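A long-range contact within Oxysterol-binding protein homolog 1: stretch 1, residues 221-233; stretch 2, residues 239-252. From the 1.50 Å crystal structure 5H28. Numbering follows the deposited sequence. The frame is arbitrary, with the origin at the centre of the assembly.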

# COMPACT_ATOMS: atom_id res chain seq x y z
N LEU A 221 -23.87 -10.61 11.27
CA LEU A 221 -23.64 -9.18 11.07
C LEU A 221 -23.11 -8.69 12.41
O LEU A 221 -23.39 -9.28 13.45
CB LEU A 221 -24.95 -8.45 10.78
CG LEU A 221 -25.69 -8.71 9.46
CD1 LEU A 221 -27.06 -8.05 9.51
CD2 LEU A 221 -24.87 -8.18 8.30
N PRO A 222 -22.33 -7.60 12.41
CA PRO A 222 -21.80 -7.08 13.67
C PRO A 222 -22.90 -6.82 14.71
O PRO A 222 -22.74 -7.13 15.89
CB PRO A 222 -21.09 -5.80 13.25
CG PRO A 222 -20.59 -6.14 11.88
CD PRO A 222 -21.77 -6.86 11.26
N ILE A 223 -24.02 -6.26 14.27
CA ILE A 223 -25.11 -5.94 15.18
C ILE A 223 -25.72 -7.16 15.87
O ILE A 223 -26.23 -7.07 16.99
CB ILE A 223 -26.23 -5.16 14.44
CG1 ILE A 223 -27.21 -4.55 15.46
CG2 ILE A 223 -26.98 -6.08 13.49
CD1 ILE A 223 -28.18 -3.56 14.84
N GLU A 224 -25.64 -8.32 15.22
CA GLU A 224 -26.19 -9.54 15.78
C GLU A 224 -25.28 -10.14 16.85
O GLU A 224 -25.64 -11.11 17.50
CB GLU A 224 -26.45 -10.56 14.67
CG GLU A 224 -27.32 -10.00 13.55
CD GLU A 224 -27.52 -10.99 12.41
OE1 GLU A 224 -26.52 -11.58 11.96
OE2 GLU A 224 -28.67 -11.16 11.96
N LEU A 225 -24.11 -9.53 17.04
CA LEU A 225 -23.15 -10.01 18.03
C LEU A 225 -23.20 -9.17 19.30
O LEU A 225 -22.43 -9.40 20.25
CB LEU A 225 -21.75 -10.01 17.43
CG LEU A 225 -21.59 -10.97 16.25
CD1 LEU A 225 -20.20 -10.84 15.65
CD2 LEU A 225 -21.85 -12.40 16.71
N VAL A 226 -24.09 -8.18 19.32
CA VAL A 226 -24.27 -7.33 20.49
C VAL A 226 -25.15 -8.13 21.45
O VAL A 226 -25.98 -8.93 21.01
CB VAL A 226 -25.01 -6.02 20.12
CG1 VAL A 226 -25.32 -5.22 21.37
CG2 VAL A 226 -24.16 -5.19 19.17
N ARG A 227 -24.94 -7.95 22.75
CA ARG A 227 -25.75 -8.65 23.75
C ARG A 227 -27.22 -8.37 23.47
O ARG A 227 -27.59 -7.24 23.15
CB ARG A 227 -25.43 -8.18 25.16
CG ARG A 227 -24.12 -8.68 25.74
CD ARG A 227 -24.12 -8.46 27.25
NE ARG A 227 -25.13 -9.30 27.91
CZ ARG A 227 -25.60 -9.09 29.13
NH1 ARG A 227 -25.18 -8.06 29.85
NH2 ARG A 227 -26.51 -9.91 29.64
N LYS A 228 -28.05 -9.40 23.59
CA LYS A 228 -29.48 -9.25 23.35
C LYS A 228 -30.15 -8.47 24.48
O LYS A 228 -30.63 -9.06 25.44
CB LYS A 228 -30.14 -10.62 23.22
CG LYS A 228 -29.52 -11.54 22.17
CD LYS A 228 -29.55 -10.93 20.78
CE LYS A 228 -29.21 -11.98 19.72
NZ LYS A 228 -27.94 -12.69 20.02
N VAL A 229 -30.17 -7.14 24.37
CA VAL A 229 -30.80 -6.33 25.40
C VAL A 229 -31.94 -5.49 24.81
O VAL A 229 -31.92 -5.14 23.63
CB VAL A 229 -29.77 -5.40 26.08
CG1 VAL A 229 -29.44 -4.21 25.20
CG2 VAL A 229 -30.31 -4.97 27.43
N ASN A 230 -32.93 -5.18 25.64
CA ASN A 230 -34.11 -4.43 25.22
C ASN A 230 -34.00 -2.91 25.12
O ASN A 230 -34.30 -2.32 24.08
CB ASN A 230 -35.28 -4.77 26.15
CG ASN A 230 -35.59 -6.25 26.20
OD1 ASN A 230 -36.47 -6.69 26.95
ND2 ASN A 230 -34.87 -7.03 25.40
N GLU A 231 -33.57 -2.28 26.21
CA GLU A 231 -33.47 -0.82 26.29
C GLU A 231 -32.69 -0.10 25.19
O GLU A 231 -31.74 -0.63 24.62
CB GLU A 231 -32.92 -0.44 27.66
CG GLU A 231 -33.56 -1.22 28.82
CD GLU A 231 -35.08 -1.33 28.70
OE1 GLU A 231 -35.73 -0.32 28.39
OE2 GLU A 231 -35.62 -2.44 28.93
N ASN A 232 -33.11 1.14 24.91
CA ASN A 232 -32.48 1.97 23.88
C ASN A 232 -31.87 3.25 24.44
O ASN A 232 -31.30 4.05 23.69
CB ASN A 232 -33.50 2.35 22.80
CG ASN A 232 -34.06 1.14 22.07
OD1 ASN A 232 -33.32 0.33 21.53
ND2 ASN A 232 -35.39 1.03 22.06
N ASP A 233 -32.00 3.46 25.74
CA ASP A 233 -31.46 4.65 26.39
C ASP A 233 -30.59 4.27 27.58
O ASP A 233 -30.98 3.44 28.41
CB ASP A 233 -32.63 5.55 26.83
CG ASP A 233 -32.24 6.57 27.88
OD1 ASP A 233 -31.19 7.23 27.74
OD2 ASP A 233 -33.00 6.72 28.86
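Stretch 2 239-252: KIAIDIELKKLLER

How does stretch 2 lie on stretch 1? It is a helix from A241 onward, with I240 at the N-cap position, and it packs on a segment of loop and turn with a 3-10 segment at 223-225. The chain from I223 to V229 runs roughly against the helix direction, then turns across its first turns toward N232. I223 CA lies 6.1 Å from L250 CA, R227 CA 6.2 Å from D243 CA, and N232 CA 6.1 Å from I244 CA. From I244 on, the backbone N atoms of the helix are bonded within it, as in K247 N to D243 O at 2.9 Å; no backbone-to-backbone hydrogen bond crosses between the stretches.

What fills the apolar part? V226 CG2 packs 3.7 Å from L250 CD1 and 4.0 Å from L246 CG, while P222 CB lies 4.1 Å from L250 CD2. Nearer the helix start, V229 CG2 comes within 3.1 Å of I240 CD1, a very tight approach.

How is buried D243 satisfied? Two waters join it to R227, and both carboxylate oxygens are also bonded elsewhere in the structure. The O of water 1 accepts from R227 N (2.8 Å) and donates to D243 OD1 (2.6 Å); the O of water 2 accepts from R227 NH1 (2.8 Å) and donates to D243 OD2 (2.6 Å) and K239 O (3.0 Å). Direct pairing is looser, with R227 NH1 4.1 Å from D243 OD2, beyond a salt bridge.

What does K248 find? K248 NZ gives N232 OD1 a weak hydrogen bond of 3.4 Å.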

# COMPACT_ATOMS: atom_id res chain seq x y z
N LYS A 239 -25.92 -0.90 34.01
CA LYS A 239 -25.32 -2.22 33.87
C LYS A 239 -25.30 -2.80 32.45
O LYS A 239 -24.69 -3.84 32.21
CB LYS A 239 -25.96 -3.18 34.86
CG LYS A 239 -25.76 -2.73 36.32
CD LYS A 239 -24.27 -2.55 36.65
CE LYS A 239 -24.06 -1.94 38.04
NZ LYS A 239 -24.53 -0.53 38.11
N ILE A 240 -25.96 -2.12 31.52
CA ILE A 240 -25.97 -2.56 30.12
C ILE A 240 -25.69 -1.37 29.22
O ILE A 240 -25.96 -1.41 28.02
CB ILE A 240 -27.33 -3.19 29.71
CG1 ILE A 240 -28.47 -2.22 30.01
CG2 ILE A 240 -27.53 -4.51 30.42
CD1 ILE A 240 -29.81 -2.66 29.45
N ALA A 241 -25.12 -0.31 29.80
CA ALA A 241 -24.81 0.90 29.05
C ALA A 241 -23.89 0.68 27.85
O ALA A 241 -24.11 1.24 26.78
CB ALA A 241 -24.19 1.95 29.98
N ILE A 242 -22.85 -0.14 28.03
CA ILE A 242 -21.92 -0.41 26.94
C ILE A 242 -22.62 -1.10 25.77
O ILE A 242 -22.38 -0.77 24.61
CB ILE A 242 -20.74 -1.29 27.42
CG1 ILE A 242 -19.83 -0.47 28.33
CG2 ILE A 242 -19.96 -1.82 26.22
CD1 ILE A 242 -18.68 -1.26 28.93
N ASP A 243 -23.51 -2.04 26.09
CA ASP A 243 -24.24 -2.77 25.07
C ASP A 243 -25.19 -1.84 24.32
O ASP A 243 -25.35 -1.94 23.11
CB ASP A 243 -25.00 -3.91 25.73
CG ASP A 243 -24.09 -4.77 26.58
OD1 ASP A 243 -23.27 -5.52 26.00
OD2 ASP A 243 -24.16 -4.68 27.82
N ILE A 244 -25.81 -0.92 25.06
CA ILE A 244 -26.71 0.04 24.43
C ILE A 244 -25.90 0.95 23.51
O ILE A 244 -26.31 1.23 22.39
CB ILE A 244 -27.44 0.89 25.50
CG1 ILE A 244 -28.41 -0.00 26.28
CG2 ILE A 244 -28.19 2.03 24.83
CD1 ILE A 244 -29.08 0.69 27.45
N GLU A 245 -24.74 1.39 23.99
CA GLU A 245 -23.87 2.26 23.20
C GLU A 245 -23.45 1.56 21.91
O GLU A 245 -23.48 2.14 20.83
CB GLU A 245 -22.61 2.63 24.00
CG GLU A 245 -21.74 3.70 23.33
CD GLU A 245 -20.43 3.94 24.05
OE1 GLU A 245 -20.36 3.73 25.28
OE2 GLU A 245 -19.46 4.36 23.39
N LEU A 246 -23.08 0.29 22.04
CA LEU A 246 -22.64 -0.51 20.91
C LEU A 246 -23.77 -0.70 19.89
O LEU A 246 -23.55 -0.61 18.68
CB LEU A 246 -22.13 -1.86 21.41
CG LEU A 246 -21.34 -2.72 20.43
CD1 LEU A 246 -20.20 -1.91 19.84
CD2 LEU A 246 -20.81 -3.95 21.15
N LYS A 247 -24.97 -0.97 20.38
CA LYS A 247 -26.12 -1.16 19.50
C LYS A 247 -26.41 0.14 18.75
O LYS A 247 -26.62 0.13 17.54
CB LYS A 247 -27.35 -1.57 20.32
CG LYS A 247 -28.60 -1.83 19.49
CD LYS A 247 -29.74 -2.32 20.37
CE LYS A 247 -30.98 -2.64 19.55
NZ LYS A 247 -32.09 -3.15 20.39
N LYS A 248 -26.41 1.25 19.48
CA LYS A 248 -26.66 2.56 18.88
C LYS A 248 -25.60 2.90 17.83
O LYS A 248 -25.92 3.44 16.77
CB LYS A 248 -26.68 3.64 19.96
CG LYS A 248 -27.88 3.54 20.89
CD LYS A 248 -29.17 3.83 20.13
CE LYS A 248 -30.40 3.63 21.00
NZ LYS A 248 -30.55 2.22 21.43
N LEU A 249 -24.34 2.58 18.13
CA LEU A 249 -23.24 2.85 17.21
C LEU A 249 -23.43 2.09 15.89
O LEU A 249 -23.31 2.67 14.81
CB LEU A 249 -21.91 2.43 17.84
CG LEU A 249 -20.71 2.37 16.88
CD1 LEU A 249 -20.39 3.76 16.35
CD2 LEU A 249 -19.51 1.79 17.61
N LEU A 250 -23.71 0.80 15.99
CA LEU A 250 -23.90 -0.01 14.80
C LEU A 250 -25.15 0.37 14.02
O LEU A 250 -25.17 0.27 12.79
CB LEU A 250 -23.90 -1.49 15.18
CG LEU A 250 -22.55 -1.95 15.74
CD1 LEU A 250 -22.67 -3.35 16.31
CD2 LEU A 250 -21.51 -1.91 14.62
N GLU A 251 -26.20 0.79 14.71
CA GLU A 251 -27.43 1.19 14.02
C GLU A 251 -27.16 2.46 13.22
O GLU A 251 -27.60 2.59 12.07
CB GLU A 251 -28.56 1.41 15.03
CG GLU A 251 -29.12 0.11 15.58
CD GLU A 251 -30.13 0.30 16.69
OE1 GLU A 251 -30.76 -0.70 17.10
OE2 GLU A 251 -30.29 1.45 17.17
N ARG A 252 -26.43 3.39 13.82
CA ARG A 252 -26.08 4.65 13.18
C ARG A 252 -25.17 4.37 11.99
O ARG A 252 -25.36 4.93 10.90
CB ARG A 252 -25.36 5.57 14.17
CG ARG A 252 -24.83 6.86 13.56
CD ARG A 252 -24.10 7.71 14.59
NE ARG A 252 -23.55 8.92 13.99
CZ ARG A 252 -22.89 9.87 14.65
NH1 ARG A 252 -22.43 10.93 14.00
NH2 ARG A 252 -22.70 9.76 15.96
O HOH W 1 -22.92 -6.21 23.51
O HOH W 2 -23.70 -5.73 30.15